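DELTA1-pyrroline-2-carboxylate reductase (Thermococcus litoralis DSM 5473, PDB 6T3E) catalyses the NAD(P)H-dependent reduction of Delta1-pyrroline-2-carboxylate to L-proline, a reaction linked to L-hydroxyproline metabolism. Local coordinates at residues D218-A223 / P229-G234. Residues are numbered along the deposited sequence; the frame is centred on the assembly and turned at random.
With NAI (1,4-dihydronicotinamide adenine dinucleotide), chain F.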
ATOM      1  N   ASP B 218      11.197  22.787  28.906  1.00 62.58           N
ATOM      2  CA  ASP B 218      11.567  23.686  27.820  1.00 61.45           C
ATOM      3  C   ASP B 218      11.140  23.096  26.477  1.00 59.62           C
ATOM      4  O   ASP B 218      10.698  23.833  25.588  1.00 59.00           O
ATOM      5  CB  ASP B 218      13.079  23.953  27.840  1.00 63.62           C
ATOM      6  CG  ASP B 218      13.525  24.794  29.042  1.00 66.15           C
ATOM      7  OD1 ASP B 218      12.809  25.752  29.425  1.00 67.49           O
ATOM      8  OD2 ASP B 218      14.601  24.494  29.607  1.00 64.63           O
ATOM      9  N   ILE B 219      11.235  21.767  26.344  1.00 57.06           N
ATOM     10  CA  ILE B 219      10.722  21.000  25.211  1.00 49.84           C
ATOM     11  C   ILE B 219       9.877  19.860  25.763  1.00 46.78           C
ATOM     12  O   ILE B 219      10.325  19.120  26.643  1.00 47.62           O
ATOM     13  CB  ILE B 219      11.852  20.432  24.334  1.00 46.71           C
ATOM     14  CG1 ILE B 219      12.639  21.558  23.671  1.00 45.78           C
ATOM     15  CG2 ILE B 219      11.285  19.487  23.276  1.00 44.64           C
ATOM     16  CD1 ILE B 219      13.880  21.078  22.962  1.00 42.38           C
ATOM     17  N   LEU B 220       8.670  19.700  25.243  1.00 46.35           N
ATOM     18  CA  LEU B 220       7.777  18.654  25.710  1.00 48.68           C
ATOM     19  C   LEU B 220       7.594  17.610  24.622  1.00 47.41           C
ATOM     20  O   LEU B 220       7.309  17.947  23.467  1.00 48.78           O
ATOM     21  CB  LEU B 220       6.416  19.223  26.117  1.00 54.06           C
ATOM     22  CG  LEU B 220       5.391  18.191  26.596  1.00 52.06           C
ATOM     23  CD1 LEU B 220       5.893  17.497  27.852  1.00 55.05           C
ATOM     24  CD2 LEU B 220       4.048  18.841  26.836  1.00 46.19           C
ATOM     25  N   ILE B 221       7.731  16.345  25.003  1.00 46.53           N
ATOM     26  CA  ILE B 221       7.553  15.214  24.104  1.00 44.43           C
ATOM     27  C   ILE B 221       6.299  14.478  24.559  1.00 47.06           C
ATOM     28  O   ILE B 221       6.217  14.039  25.711  1.00 49.53           O
ATOM     29  CB  ILE B 221       8.774  14.277  24.119  1.00 38.92           C
ATOM     30  CG1 ILE B 221       9.993  14.929  23.463  1.00 38.07           C
ATOM     31  CG2 ILE B 221       8.445  12.947  23.464  1.00 33.10           C
ATOM     32  CD1 ILE B 221      11.313  14.337  23.935  1.00 39.17           C
ATOM     33  N   VAL B 222       5.327  14.347  23.659  1.00 44.28           N
ATOM     34  CA  VAL B 222       4.100  13.602  23.910  1.00 44.78           C
ATOM     35  C   VAL B 222       4.040  12.476  22.880  1.00 47.83           C
ATOM     36  O   VAL B 222       4.037  12.739  21.668  1.00 46.51           O
ATOM     37  CB  VAL B 222       2.852  14.501  23.837  1.00 44.35           C
ATOM     38  CG1 VAL B 222       1.699  13.839  24.550  1.00 46.53           C
ATOM     39  CG2 VAL B 222       3.117  15.879  24.456  1.00 40.01           C
ATOM     40  N   ALA B 223       4.011  11.212  23.368  1.00 46.82           N
ATOM     41  CA  ALA B 223       4.013   9.967  22.563  1.00 42.54           C
ATOM     42  C   ALA B 223       3.143   8.932  23.289  1.00 40.92           C
ATOM     43  O   ALA B 223       3.603   7.912  23.831  1.00 35.86           O
ATOM     44  CB  ALA B 223       5.426   9.424  22.338  1.00 37.07           C
ATOM     45  N   PRO B 229      -7.405  13.901  25.906  1.00 49.34           N
ATOM     46  CA  PRO B 229      -6.265  14.774  26.211  1.00 47.90           C
ATOM     47  C   PRO B 229      -5.580  14.438  27.529  1.00 46.09           C
ATOM     48  O   PRO B 229      -6.224  14.187  28.548  1.00 47.61           O
ATOM     49  CB  PRO B 229      -6.902  16.165  26.256  1.00 48.70           C
ATOM     50  CG  PRO B 229      -8.047  16.057  25.314  1.00 48.17           C
ATOM     51  CD  PRO B 229      -8.583  14.666  25.471  1.00 46.27           C
ATOM     52  N   VAL B 230      -4.251  14.436  27.480  1.00 42.72           N
ATOM     53  CA  VAL B 230      -3.415  14.303  28.662  1.00 44.65           C
ATOM     54  C   VAL B 230      -2.715  15.611  28.994  1.00 46.86           C
ATOM     55  O   VAL B 230      -2.372  15.831  30.166  1.00 46.17           O
ATOM     56  CB  VAL B 230      -2.372  13.176  28.486  1.00 43.01           C
ATOM     57  CG1 VAL B 230      -1.767  12.775  29.819  1.00 42.92           C
ATOM     58  CG2 VAL B 230      -2.980  11.974  27.794  1.00 40.92           C
ATOM     59  N   VAL B 231      -2.507  16.486  28.015  1.00 50.24           N
ATOM     60  CA  VAL B 231      -1.813  17.752  28.211  1.00 53.46           C
ATOM     61  C   VAL B 231      -2.841  18.867  28.204  1.00 56.47           C
ATOM     62  O   VAL B 231      -3.526  19.078  27.195  1.00 56.34           O
ATOM     63  CB  VAL B 231      -0.757  17.987  27.120  1.00 51.48           C
ATOM     64  CG1 VAL B 231       0.010  19.261  27.412  1.00 50.79           C
ATOM     65  CG2 VAL B 231       0.186  16.796  27.041  1.00 51.72           C
ATOM     66  N   LYS B 232      -2.920  19.601  29.316  1.00 58.43           N
ATOM     67  CA  LYS B 232      -3.785  20.766  29.427  1.00 59.42           C
ATOM     68  C   LYS B 232      -3.000  22.032  29.105  1.00 59.82           C
ATOM     69  O   LYS B 232      -1.910  22.257  29.641  1.00 56.02           O
ATOM     70  CB  LYS B 232      -4.376  20.863  30.835  1.00 62.71           C
ATOM     71  CG  LYS B 232      -5.336  19.737  31.203  1.00 66.61           C
ATOM     72  CD  LYS B 232      -6.196  20.097  32.429  1.00 72.53           C
ATOM     73  CE  LYS B 232      -7.332  19.092  32.652  1.00 73.17           C
ATOM     74  NZ  LYS B 232      -6.853  17.753  33.118  1.00 71.29           N
ATOM     75  N   GLY B 233      -3.596  22.891  28.278  1.00 62.98           N
ATOM     76  CA  GLY B 233      -2.903  24.098  27.870  1.00 66.04           C
ATOM     77  C   GLY B 233      -2.598  25.027  29.026  1.00 68.80           C
ATOM     78  O   GLY B 233      -1.580  25.723  29.008  1.00 70.26           O
ATOM     79  N   GLY B 234      -3.429  24.998  30.075  1.00 70.19           N
ATOM     80  CA  GLY B 234      -3.220  25.859  31.229  1.00 70.44           C
ATOM     81  C   GLY B 234      -1.879  25.666  31.911  1.00 69.82           C
ATOM     82  O   GLY B 234      -1.440  26.546  32.663  1.00 70.76           O
TER
HETATM   83  PA  NAI F 402       3.757   2.302  23.037  1.00 31.72           P
HETATM   84  O1A NAI F 402       2.528   1.509  23.397  1.00 29.19           O
HETATM   85  O2A NAI F 402       4.970   1.393  23.016  1.00 40.13           O
HETATM   86  O5B NAI F 402       3.990   3.592  24.032  1.00 33.81           O
HETATM   87  C5B NAI F 402       2.810   4.335  24.314  1.00 38.51           C
HETATM   88  C4B NAI F 402       2.941   4.967  25.769  1.00 42.55           C
HETATM   89  O4B NAI F 402       1.977   5.800  25.987  1.00 43.09           O
HETATM   90  C3B NAI F 402       2.786   3.847  26.824  1.00 43.60           C
HETATM   91  O3B NAI F 402       3.903   3.814  27.591  1.00 44.35           O
HETATM   92  C2B NAI F 402       1.527   4.257  27.615  1.00 38.88           C
HETATM   93  O2B NAI F 402       1.612   3.779  29.047  1.00 33.85           O
HETATM   94  C1B NAI F 402       1.548   5.557  27.531  1.00 42.64           C
HETATM   95  N9A NAI F 402       0.262   6.148  27.783  1.00 40.24           N
HETATM   96  C8A NAI F 402      -0.857   5.746  27.174  1.00 38.55           C
HETATM   97  N7A NAI F 402      -1.854   6.494  27.634  1.00 38.48           N
HETATM   98  C5A NAI F 402      -1.351   7.362  28.528  1.00 38.73           C
HETATM   99  C6A NAI F 402      -1.962   8.339  29.277  1.00 44.54           C
HETATM  100  N6A NAI F 402      -3.341   8.776  29.379  1.00 47.56           N
HETATM  101  N1A NAI F 402      -1.245   9.088  30.112  1.00 47.41           N
HETATM  102  C2A NAI F 402       0.092   8.885  30.203  1.00 48.92           C
HETATM  103  N3A NAI F 402       0.695   7.923  29.461  1.00 44.31           N
HETATM  104  C4A NAI F 402      -0.047   7.156  28.622  1.00 38.15           C
HETATM  105  O3  NAI F 402       3.462   2.924  21.521  1.00 36.86           O
HETATM  106  PN  NAI F 402       4.522   3.933  20.724  1.00 35.12           P
HETATM  107  O1N NAI F 402       5.189   3.053  19.685  1.00 31.24           O
HETATM  108  O2N NAI F 402       5.498   4.566  21.675  1.00 33.90           O
HETATM  109  O5D NAI F 402       3.676   5.111  19.992  1.00 37.88           O
HETATM  110  C5D NAI F 402       3.379   6.234  20.736  1.00 38.37           C
HETATM  111  C4D NAI F 402       2.380   7.103  19.924  1.00 39.06           C
HETATM  112  O4D NAI F 402       2.941   7.606  18.842  1.00 36.66           O
HETATM  113  C3D NAI F 402       1.217   6.232  19.428  1.00 36.72           C
HETATM  114  O3D NAI F 402       0.040   6.945  19.553  1.00 36.34           O
HETATM  115  C2D NAI F 402       1.502   6.013  17.935  1.00 37.62           C
HETATM  116  O2D NAI F 402       0.183   5.707  17.225  1.00 25.91           O
HETATM  117  C1D NAI F 402       2.038   7.152  17.583  1.00 38.30           C
HETATM  118  N1N NAI F 402       2.918   6.976  16.416  1.00 42.26           N
HETATM  119  C2N NAI F 402       2.945   7.957  15.346  1.00 42.10           C
HETATM  120  C3N NAI F 402       4.171   8.028  14.394  1.00 37.87           C
HETATM  121  C7N NAI F 402       4.456   9.421  13.771  1.00 35.60           C
HETATM  122  O7N NAI F 402       3.778  10.321  14.108  1.00 38.91           O
HETATM  123  N7N NAI F 402       5.549   9.599  12.788  1.00 33.93           N
HETATM  124  C4N NAI F 402       5.335   7.073  14.568  1.00 33.91           C
HETATM  125  C5N NAI F 402       4.969   5.795  15.333  1.00 32.76           C
HETATM  126  C6N NAI F 402       3.780   5.814  16.310  1.00 42.36           C
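On one face of the parallel sheet of the Rossmann-type, NADH-binding domain, Leu220 and Val222 of strand 219-222 meet Val231, which comes from the loop joining that strand to strand 241-244. Val231 points its two methyl groups at different residues of the strand. CG1 meets Leu220 CD2 tip to tip at 4.1 Å. CG2 lies 4.0 Å from Val222 CG2 and rests against both branches of that valine. With chi1 near -176°, Val231 CG1 lies anti to the backbone N and turns to Leu220, and CG2, anti to the carbonyl carbon, turns to Val222. Leu220 and Val222 are two residues apart in an extended strand, so both turn to the same face and offer the loop a pair of apolar tips. No hydrogen bond crosses between 218-223 and 229-234; the CA atoms of Val222 and Val231 stay 8.4 Å apart, and side chains alone bridge the gap. Ile157 of the neighbouring strand 153-157 touches both Leu220 and Val231 and extends this buried apolar patch. On the other face of the sheet, Ile219 and Ile221 pack against helix 161-173. At the end nearer the cofactor, each segment gives one residue to the adenosine of NADH. Ala223 O lies 3.4 Å from O4B of the adenine ribose, whereas Val230 applies its methyls to the base, CG2 standing 3.6 Å from N6A and CG1 3.7 Å from N1A. Val231, the next residue, packs against the sheet while Val230 meets the adenine. A loop leaving the C-terminal end of a central parallel strand and folding back to line the adenine pocket is characteristic of the NAD-binding Rossmann domain, here in a member of the ornithine cyclodeaminase/mu-crystallin family.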